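PDB 1VPH: YjbQ family protein from Sulfolobus solfataricus, which is of unknown function but binds a metal ion, modelled as potassium, at a site built of histidine, aspartate and asparagine side chains that a neighbouring subunit helps to position. Local coordinates for the potassium ion site and the interface of chains A and B. Numbering follows the deposited sequence. Chains: chain A/B, hypothetical protein SSO2532.

Contact 1: the potassium ion site. Residues chain A 59, 91, 95, 97, 101, 134; chain B 65-66, 68. With K (potassium ion), chain C.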
# COMPACT_ATOMS: atom_id res chain seq x y z
N THR A 59 -14.20 -6.03 -1.90
CA THR A 59 -14.15 -6.59 -3.26
C THR A 59 -13.87 -5.48 -4.31
O THR A 59 -14.11 -5.64 -5.53
CB THR A 59 -15.43 -7.37 -3.58
OG1 THR A 59 -16.57 -6.50 -3.45
CG2 THR A 59 -15.50 -8.50 -2.57
N HIS A 91 -14.11 -19.87 -0.35
CA HIS A 91 -15.08 -18.81 -0.10
C HIS A 91 -16.29 -18.91 -1.07
O HIS A 91 -17.38 -18.45 -0.76
CB HIS A 91 -14.43 -17.42 -0.17
CG HIS A 91 -15.39 -16.29 0.05
ND1 HIS A 91 -15.90 -15.98 1.29
CD2 HIS A 91 -15.90 -15.38 -0.81
CE1 HIS A 91 -16.72 -14.95 1.18
NE2 HIS A 91 -16.73 -14.55 -0.09
N ASP A 95 -20.18 -17.48 -1.23
CA ASP A 95 -20.60 -16.76 -2.40
C ASP A 95 -19.51 -16.63 -3.37
O ASP A 95 -18.32 -16.62 -3.00
CB ASP A 95 -21.18 -15.39 -2.06
CG ASP A 95 -20.17 -14.44 -1.65
OD1 ASP A 95 -19.12 -14.89 -1.16
OD2 ASP A 95 -20.41 -13.23 -1.79
N ASN A 97 -17.53 -14.81 -5.17
CA ASN A 97 -16.67 -13.69 -5.48
C ASN A 97 -15.32 -13.78 -4.77
O ASN A 97 -14.68 -12.79 -4.52
CB ASN A 97 -17.34 -12.34 -5.13
CG ASN A 97 -17.63 -12.21 -3.66
OD1 ASN A 97 -17.28 -13.09 -2.86
ND2 ASN A 97 -18.28 -11.11 -3.29
N HIS A 101 -12.24 -10.69 -3.63
CA HIS A 101 -11.58 -10.53 -2.37
C HIS A 101 -10.07 -10.66 -2.50
O HIS A 101 -9.33 -9.91 -1.88
CB HIS A 101 -12.09 -11.57 -1.38
CG HIS A 101 -13.50 -11.37 -0.96
ND1 HIS A 101 -13.87 -10.48 0.04
CD2 HIS A 101 -14.62 -11.99 -1.35
CE1 HIS A 101 -15.17 -10.57 0.22
NE2 HIS A 101 -15.65 -11.45 -0.64
N ASP A 134 -16.13 -6.96 -8.46
CA ASP A 134 -17.38 -7.70 -8.22
C ASP A 134 -18.60 -6.90 -8.56
O ASP A 134 -19.60 -6.91 -7.84
CB ASP A 134 -17.48 -8.14 -6.76
CG ASP A 134 -18.59 -9.14 -6.53
OD1 ASP A 134 -18.84 -10.00 -7.40
OD2 ASP A 134 -19.17 -9.12 -5.43
N ASN B 65 -9.37 -7.59 4.78
CA ASN B 65 -10.45 -8.21 4.01
C ASN B 65 -11.37 -8.93 4.96
O ASN B 65 -11.30 -8.72 6.18
CB ASN B 65 -9.93 -9.10 2.87
CG ASN B 65 -10.79 -8.99 1.65
OD1 ASN B 65 -11.76 -9.69 1.51
ND2 ASN B 65 -10.50 -8.00 0.81
N GLU B 66 -12.24 -9.77 4.41
CA GLU B 66 -13.35 -10.35 5.16
C GLU B 66 -12.91 -11.48 6.06
O GLU B 66 -12.21 -12.38 5.60
CB GLU B 66 -14.42 -10.87 4.21
CG GLU B 66 -15.57 -11.48 4.93
CD GLU B 66 -16.71 -11.91 4.04
OE1 GLU B 66 -16.80 -11.50 2.89
OE2 GLU B 66 -17.58 -12.63 4.57
N GLU B 68 -13.79 -14.52 6.94
CA GLU B 68 -14.55 -15.71 6.64
C GLU B 68 -13.52 -16.82 6.47
O GLU B 68 -12.55 -16.70 5.72
CB GLU B 68 -15.43 -15.54 5.39
CG GLU B 68 -16.38 -16.69 5.12
CD GLU B 68 -15.74 -17.83 4.35
OE1 GLU B 68 -15.08 -17.59 3.31
OE2 GLU B 68 -15.91 -18.98 4.80
K K C . -17.69 -12.60 -0.75
O HOH W 1 -18.69 -10.24 -0.42
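Two N-H groups grip B:Asn65 OD1, the side-chain amide oxygen: the ring ND1 of A:His101 at 2.7 Å and the backbone N of B:Glu66 at 2.9 Å. The ring donor lies in the carbonyl plane, whereas the backbone N sits above it, so the two do not compete. This acceptor fixes a ligand of the metal site of the UPF0047 (YjbQ) family, in which A:His91, A:Asp95, A:Asn97 and A:His101 bind the ion. The coordination seen is distorted six-fold, including water 1 and both A:Asp95 carboxylate oxygens, OD2 weakly at 3.0 Å from K. A:His91 NE2 stands 2.3 Å and A:Asn97 OD1 2.2 Å from K; such lengths are short for potassium, so the identity of the ion deserves caution. A:His91 has CG anti to its backbone N (chi1 179°), and its ND1 donates in the ring plane to B:Glu68 OE1 at 2.7 Å, meeting that oxygen from above the carboxylate plane. This contact would probably make the imidazole a stronger donor to the metal. A nearly straight bond (176° at H) from A:Asn97 ND2, in its amide plane, meets A:Asp134 OD2 from above the carboxylate plane and fixes the amide rotation, so that OD1 faces the ion. The methyl CG2 of A:Thr59 rests over the centre of the A:His101 ring and probably limits its tilt. B:Glu66, extended beyond CG, brings OE1 to 3.9 Å from K, outside the bonding shell but likely to add negative potential.

Contact 2: the interface of chains A and B. Residues chain A 15, 17, 52, 54, 143, 145, 147; chain B 48-50, 112-116, 121.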
# COMPACT_ATOMS: atom_id res chain seq x y z
N VAL A 15 -7.96 18.74 8.81
CA VAL A 15 -8.39 17.43 8.30
C VAL A 15 -9.71 17.68 7.53
O VAL A 15 -10.64 18.30 8.05
CB VAL A 15 -8.50 16.40 9.40
CG1 VAL A 15 -9.46 16.84 10.45
CG2 VAL A 15 -8.96 15.04 8.83
N PHE A 17 -12.67 15.90 4.85
CA PHE A 17 -13.20 14.67 4.25
C PHE A 17 -14.19 15.00 3.16
O PHE A 17 -14.99 15.91 3.29
CB PHE A 17 -14.00 13.85 5.25
CG PHE A 17 -13.16 13.20 6.30
CD1 PHE A 17 -12.58 11.97 6.08
CD2 PHE A 17 -12.95 13.85 7.51
CE1 PHE A 17 -11.78 11.37 7.10
CE2 PHE A 17 -12.18 13.27 8.52
CZ PHE A 17 -11.59 12.03 8.30
N LEU A 52 -5.43 10.84 1.37
CA LEU A 52 -5.77 9.42 1.48
C LEU A 52 -7.04 9.13 0.70
O LEU A 52 -8.03 9.79 0.89
CB LEU A 52 -5.98 9.11 2.98
CG LEU A 52 -6.60 7.76 3.36
CD1 LEU A 52 -5.67 6.55 3.04
CD2 LEU A 52 -6.95 7.79 4.84
N PHE A 54 -9.58 6.01 -0.07
CA PHE A 54 -9.85 4.78 0.64
C PHE A 54 -11.23 4.24 0.31
O PHE A 54 -12.23 4.98 0.34
CB PHE A 54 -9.82 5.07 2.14
CG PHE A 54 -10.20 3.86 2.98
CD1 PHE A 54 -9.22 2.97 3.42
CD2 PHE A 54 -11.50 3.65 3.37
CE1 PHE A 54 -9.57 1.87 4.20
CE2 PHE A 54 -11.85 2.56 4.13
CZ PHE A 54 -10.88 1.66 4.53
N THR A 143 -13.87 7.18 0.31
CA THR A 143 -13.58 8.27 1.21
C THR A 143 -12.29 8.92 0.77
O THR A 143 -11.29 8.23 0.49
CB THR A 143 -13.50 7.74 2.68
OG1 THR A 143 -14.77 7.21 3.05
CG2 THR A 143 -13.14 8.89 3.63
N GLU A 145 -9.65 11.77 2.16
CA GLU A 145 -9.25 12.58 3.29
C GLU A 145 -7.98 13.33 2.99
O GLU A 145 -6.97 12.72 2.63
CB GLU A 145 -9.03 11.70 4.48
CG GLU A 145 -8.72 12.46 5.73
CD GLU A 145 -8.37 11.57 6.92
OE1 GLU A 145 -8.63 10.37 6.86
OE2 GLU A 145 -7.75 12.10 7.86
N LEU A 147 -5.19 15.75 4.86
CA LEU A 147 -4.71 16.06 6.20
C LEU A 147 -3.42 16.83 6.07
O LEU A 147 -2.50 16.40 5.37
CB LEU A 147 -4.47 14.76 6.97
CG LEU A 147 -4.17 14.91 8.46
CD1 LEU A 147 -4.60 13.64 9.19
CD2 LEU A 147 -2.70 15.20 8.71
N ASN B 48 -10.71 12.83 14.21
CA ASN B 48 -10.54 12.93 12.78
C ASN B 48 -9.06 12.88 12.42
O ASN B 48 -8.25 13.71 12.87
CB ASN B 48 -11.15 14.21 12.22
CG ASN B 48 -12.66 14.27 12.38
OD1 ASN B 48 -13.40 13.48 11.80
ND2 ASN B 48 -13.13 15.23 13.17
N GLY B 49 -8.69 11.90 11.61
CA GLY B 49 -7.30 11.71 11.28
C GLY B 49 -7.09 10.41 10.51
O GLY B 49 -7.91 10.00 9.72
N ILE B 50 -5.94 9.79 10.75
CA ILE B 50 -5.62 8.55 10.10
C ILE B 50 -5.14 7.55 11.13
O ILE B 50 -4.64 7.94 12.18
CB ILE B 50 -4.56 8.70 9.01
CG1 ILE B 50 -3.29 9.37 9.55
CG2 ILE B 50 -5.15 9.53 7.83
CD1 ILE B 50 -2.10 9.28 8.64
N VAL B 112 -3.34 2.01 5.85
CA VAL B 112 -3.71 3.31 6.43
C VAL B 112 -5.24 3.39 6.28
O VAL B 112 -5.75 3.16 5.19
CB VAL B 112 -2.98 4.53 5.76
CG1 VAL B 112 -3.44 5.88 6.33
CG2 VAL B 112 -1.46 4.41 5.89
N PHE B 113 -5.94 3.64 7.40
CA PHE B 113 -7.37 3.79 7.45
C PHE B 113 -7.75 5.21 7.85
O PHE B 113 -7.03 5.84 8.61
CB PHE B 113 -7.93 2.85 8.49
CG PHE B 113 -7.99 1.44 8.03
CD1 PHE B 113 -6.87 0.66 8.01
CD2 PHE B 113 -9.20 0.90 7.66
CE1 PHE B 113 -6.95 -0.62 7.54
CE2 PHE B 113 -9.28 -0.39 7.18
CZ PHE B 113 -8.16 -1.15 7.15
N PRO B 114 -8.90 5.70 7.37
CA PRO B 114 -9.37 6.96 7.91
C PRO B 114 -9.94 6.76 9.30
O PRO B 114 -10.45 5.69 9.60
CB PRO B 114 -10.51 7.34 6.97
CG PRO B 114 -10.46 6.36 5.81
CD PRO B 114 -9.86 5.15 6.42
N VAL B 115 -9.87 7.81 10.11
CA VAL B 115 -10.60 7.89 11.36
C VAL B 115 -11.48 9.12 11.22
O VAL B 115 -10.99 10.22 10.83
CB VAL B 115 -9.68 8.09 12.58
CG1 VAL B 115 -10.50 8.27 13.88
CG2 VAL B 115 -8.77 6.91 12.70
N ARG B 116 -12.77 8.94 11.45
CA ARG B 116 -13.74 9.96 11.10
C ARG B 116 -14.85 9.95 12.14
O ARG B 116 -15.46 8.90 12.39
CB ARG B 116 -14.29 9.67 9.68
CG ARG B 116 -15.12 10.81 9.02
CD ARG B 116 -15.63 10.43 7.62
NE ARG B 116 -16.33 11.51 6.94
CZ ARG B 116 -16.68 11.48 5.65
NH1 ARG B 116 -16.39 10.44 4.89
NH2 ARG B 116 -17.30 12.52 5.12
N VAL B 121 -12.83 4.13 10.00
CA VAL B 121 -13.69 3.96 8.84
C VAL B 121 -13.25 2.65 8.17
O VAL B 121 -12.11 2.51 7.76
CB VAL B 121 -13.57 5.11 7.83
CG1 VAL B 121 -14.29 4.78 6.49
CG2 VAL B 121 -14.17 6.39 8.45
O HOH W 2 -15.76 7.58 5.49
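The ring of A:Phe17 lies against the extended side chain of B:Arg116, whose CG sits over the ring face 3.7 Å from the centroid as a CH-pi contact. The guanidinium continues past the ring in a nearly parallel plane (9° apart), A:Phe17 CB over one of its faces. B:Asn48 CB meets the same ring at its edge. An alanine in place of A:Phe17 would remove the ring under B:Arg116 and beside B:Asn48, and would probably leave the arginine chain less firmly placed. B:Pro114 CD likewise stands over the centre of the A:Phe54 ring, 3.6 Å from the centroid. A:Phe54 has CG anti to its backbone N (chi1 176°), which carries the ring across the proline and brings CE1 to 3.6 Å from B:Phe113 CD2. Beside A:Phe54 on the same strand, A:Leu52 crosses B:Ile50 obliquely, its CD2 3.9 Å from B:Ile50 CG2. The extended A:Glu145 turns both carboxylate oxygens to the backbone O of B:Gly49, OE2 at 2.8 Å and OE1 at 3.0 Å, a clash of acceptors unless an unseen proton intervenes. Farther out, water 2 joins A:Thr143 OG1 (2.7 Å) to B:Arg116 NH1 (3.0 Å) and probably helps to hold the guanidinium end. B:Val121 O lies in plane at the B:Phe113 ring edge and meets A:Phe54 CZ, so it probably helps to place both rings. This largely apolar patch probably helps to hold the three-chain assembly together.

The centres of the C-alpha atoms of contact 1 and contact 2 lie about 24 Å apart, and no residue belongs to both. They are nevertheless connected through the chain: strand 49-55 supplies residues to contact 2 from both copies, A:Thr59 of contact 1 lies in the loop just after it, and B:Asn65 ends the following strand, 60-65. In the same way, A:Asp134 of contact 1 comes shortly before strand 139-148 of chain A, used in contact 2. Since contact 1 also takes second-shell residues from chain B, the packing at contact 2 probably helps to register the two chains, coupling assembly to the metal site in each copy.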